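Endoglucanase (Clostridium thermocellum, PDB 2YIK) probably hydrolyses cellulose, acting as an endoglucanase whose catalytic domain belongs to glycoside hydrolase family 9. Local coordinates at residues P433-Y438 against S443-K448. Numbering follows the deposited sequence.
Sequences PLNRCY and SSNSVK
Asn435 meets Asn445 through its backbone: Asn435 O sits 3.4 Å from Asn445 CB. At Arg436 the side chain starts out away from the partner segment, yet its aliphatic part still touches it. With CG anti to the backbone N (chi1 -165°), the chain runs past Val447, where Arg436 CD packs on Val447 CG1 at 3.4 Å, and CG also lies over one face of the Tyr438 ring, toward its rim.

Cys437 is where the two backbones meet, an example of a single parallel beta bridge between two loop segments. Cys437 N donates almost straight to Asn445 O (3.0 Å, 176°). Val447 N returns a more bent bond to Cys437 O at 2.9 Å, and Ser446 CA adds a CA-H...O contact to that same oxygen. Beside them, Cys437 SG lies 3.3 Å from Ser446 OG, a hydroxyl that accepts from Ser443 N within the type I turn and also bonds Val439 O.

At Tyr438 the ring atom CD1 comes within 4.2 Å of Val447 CG1, while the ring meets His485 edge-to-face. The side chain of Val447 is about 10 Å from that of His451, the predicted active-site histidine.

Lys448 NZ donates to Ser444 O and Ser446 O and so ties its side chain back across its own segment. Two backbone bonds, one through each polar backbone atom of the buried Cys437, thus hold two loop segments in parallel register and satisfy both of those atoms across the contact.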
ATOM      1  N   PRO A 433       2.120  21.378 -18.837  1.00 30.97           N
ATOM      2  CA  PRO A 433       3.066  22.307 -19.467  1.00 31.20           C
ATOM      3  C   PRO A 433       4.338  21.709 -20.066  1.00 32.32           C
ATOM      4  O   PRO A 433       4.930  22.307 -20.966  1.00 31.51           O
ATOM      5  CB  PRO A 433       3.372  23.296 -18.345  1.00 30.46           C
ATOM      6  CG  PRO A 433       2.080  23.361 -17.612  1.00 29.99           C
ATOM      7  CD  PRO A 433       1.694  21.893 -17.523  1.00 31.47           C
ATOM      8  N   LEU A 434       4.760  20.543 -19.577  1.00 32.07           N
ATOM      9  CA  LEU A 434       5.976  19.903 -20.080  1.00 32.18           C
ATOM     10  C   LEU A 434       5.663  18.768 -21.049  1.00 31.27           C
ATOM     11  O   LEU A 434       6.579  18.139 -21.577  1.00 30.77           O
ATOM     12  CB  LEU A 434       6.798  19.325 -18.918  1.00 31.70           C
ATOM     13  CG  LEU A 434       7.266  20.239 -17.783  1.00 33.52           C
ATOM     14  CD1 LEU A 434       8.080  19.428 -16.777  1.00 30.83           C
ATOM     15  CD2 LEU A 434       8.107  21.388 -18.351  1.00 32.88           C
ATOM     16  N   ASN A 435       4.372  18.537 -21.287  1.00 31.64           N
ATOM     17  CA  ASN A 435       3.900  17.434 -22.124  1.00 31.46           C
ATOM     18  C   ASN A 435       4.652  16.199 -21.634  1.00 31.20           C
ATOM     19  O   ASN A 435       5.069  15.337 -22.415  1.00 29.44           O
ATOM     20  CB  ASN A 435       4.181  17.666 -23.612  1.00 32.21           C
ATOM     21  CG  ASN A 435       3.452  16.665 -24.490  1.00 34.40           C
ATOM     22  OD1 ASN A 435       2.374  16.179 -24.129  1.00 36.41           O
ATOM     23  ND2 ASN A 435       4.021  16.358 -25.647  1.00 35.03           N
ATOM     24  N   ARG A 436       4.808  16.123 -20.317  1.00 29.94           N
ATOM     25  CA  ARG A 436       5.537  15.027 -19.709  1.00 30.73           C
ATOM     26  C   ARG A 436       4.669  13.971 -19.048  1.00 29.97           C
ATOM     27  O   ARG A 436       3.774  14.286 -18.262  1.00 27.33           O
ATOM     28  CB  ARG A 436       6.531  15.565 -18.679  1.00 32.38           C
ATOM     29  CG  ARG A 436       7.545  14.514 -18.285  1.00 36.54           C
ATOM     30  CD  ARG A 436       8.369  14.873 -17.078  1.00 39.25           C
ATOM     31  NE  ARG A 436       9.293  15.989 -17.267  1.00 42.50           N
ATOM     32  CZ  ARG A 436      10.044  16.178 -18.345  1.00 44.14           C
ATOM     33  NH1 ARG A 436       9.978  15.329 -19.365  1.00 47.69           N
ATOM     34  NH2 ARG A 436      10.888  17.203 -18.390  1.00 42.80           N
ATOM     35  N   CYS A 437       4.938  12.713 -19.388  1.00 28.93           N
ATOM     36  CA  CYS A 437       4.208  11.600 -18.802  1.00 29.33           C
ATOM     37  C   CYS A 437       5.017  11.170 -17.588  1.00 28.96           C
ATOM     38  O   CYS A 437       6.203  10.843 -17.702  1.00 30.52           O
ATOM     39  CB  CYS A 437       4.084  10.433 -19.783  1.00 27.90           C
ATOM     40  SG  CYS A 437       3.194   9.004 -19.082  1.00 28.28           S
ATOM     41  N   TYR A 438       4.377  11.171 -16.427  1.00 28.33           N
ATOM     42  CA  TYR A 438       5.049  10.825 -15.186  1.00 27.46           C
ATOM     43  C   TYR A 438       5.041   9.340 -14.808  1.00 26.83           C
ATOM     44  O   TYR A 438       5.445   8.968 -13.709  1.00 26.89           O
ATOM     45  CB  TYR A 438       4.472  11.697 -14.072  1.00 26.60           C
ATOM     46  CG  TYR A 438       4.856  13.156 -14.236  1.00 26.61           C
ATOM     47  CD1 TYR A 438       6.124  13.597 -13.869  1.00 26.62           C
ATOM     48  CD2 TYR A 438       3.974  14.081 -14.810  1.00 25.43           C
ATOM     49  CE1 TYR A 438       6.516  14.921 -14.065  1.00 27.81           C
ATOM     50  CE2 TYR A 438       4.354  15.412 -15.017  1.00 27.56           C
ATOM     51  CZ  TYR A 438       5.628  15.824 -14.639  1.00 28.17           C
ATOM     52  OH  TYR A 438       6.017  17.131 -14.820  1.00 29.64           O
ATOM     53  N   SER A 443       4.955   6.058 -22.466  1.00 34.50           N
ATOM     54  CA  SER A 443       4.916   6.767 -23.734  1.00 35.45           C
ATOM     55  C   SER A 443       6.300   7.303 -24.089  1.00 35.08           C
ATOM     56  O   SER A 443       7.213   7.262 -23.262  1.00 33.55           O
ATOM     57  CB  SER A 443       3.917   7.917 -23.595  1.00 36.95           C
ATOM     58  OG  SER A 443       3.644   8.527 -24.843  1.00 44.18           O
ATOM     59  N   SER A 444       6.468   7.805 -25.311  1.00 34.82           N
ATOM     60  CA  SER A 444       7.768   8.340 -25.704  1.00 35.36           C
ATOM     61  C   SER A 444       8.095   9.581 -24.882  1.00 34.94           C
ATOM     62  O   SER A 444       9.265   9.922 -24.712  1.00 35.33           O
ATOM     63  CB  SER A 444       7.803   8.681 -27.202  1.00 36.37           C
ATOM     64  OG  SER A 444       6.721   9.518 -27.582  1.00 38.77           O
ATOM     65  N   ASN A 445       7.069  10.253 -24.363  1.00 34.27           N
ATOM     66  CA  ASN A 445       7.299  11.450 -23.561  1.00 34.43           C
ATOM     67  C   ASN A 445       7.305  11.210 -22.048  1.00 34.37           C
ATOM     68  O   ASN A 445       7.138  12.150 -21.276  1.00 33.87           O
ATOM     69  CB  ASN A 445       6.265  12.534 -23.899  1.00 36.22           C
ATOM     70  CG  ASN A 445       4.841  12.086 -23.644  1.00 37.88           C
ATOM     71  OD1 ASN A 445       3.998  12.876 -23.201  1.00 39.68           O
ATOM     72  ND2 ASN A 445       4.557  10.818 -23.935  1.00 37.92           N
ATOM     73  N   SER A 446       7.513   9.961 -21.631  1.00 32.90           N
ATOM     74  CA  SER A 446       7.551   9.608 -20.206  1.00 32.81           C
ATOM     75  C   SER A 446       8.914   9.909 -19.580  1.00 32.39           C
ATOM     76  O   SER A 446       9.923   9.976 -20.284  1.00 33.51           O
ATOM     77  CB  SER A 446       7.272   8.111 -20.024  1.00 29.56           C
ATOM     78  OG  SER A 446       5.974   7.756 -20.459  1.00 31.22           O
ATOM     79  N   VAL A 447       8.949  10.090 -18.262  1.00 31.79           N
ATOM     80  CA  VAL A 447      10.217  10.321 -17.584  1.00 31.83           C
ATOM     81  C   VAL A 447      11.044   9.058 -17.831  1.00 32.65           C
ATOM     82  O   VAL A 447      10.494   7.952 -17.917  1.00 32.66           O
ATOM     83  CB  VAL A 447      10.027  10.540 -16.062  1.00 32.73           C
ATOM     84  CG1 VAL A 447       9.385  11.894 -15.812  1.00 33.23           C
ATOM     85  CG2 VAL A 447       9.158   9.454 -15.481  1.00 33.00           C
ATOM     86  N   LYS A 448      12.361   9.213 -17.938  1.00 32.32           N
ATOM     87  CA  LYS A 448      13.226   8.077 -18.232  1.00 33.33           C
ATOM     88  C   LYS A 448      14.301   7.766 -17.206  1.00 32.13           C
ATOM     89  O   LYS A 448      14.979   6.751 -17.321  1.00 32.64           O
ATOM     90  CB  LYS A 448      13.879   8.294 -19.603  1.00 34.22           C
ATOM     91  CG  LYS A 448      12.871   8.416 -20.730  1.00 36.07           C
ATOM     92  CD  LYS A 448      13.452   9.125 -21.941  1.00 39.30           C
ATOM     93  CE  LYS A 448      12.489   9.078 -23.124  1.00 40.78           C
ATOM     94  NZ  LYS A 448      11.195   9.782 -22.864  1.00 41.66           N
TER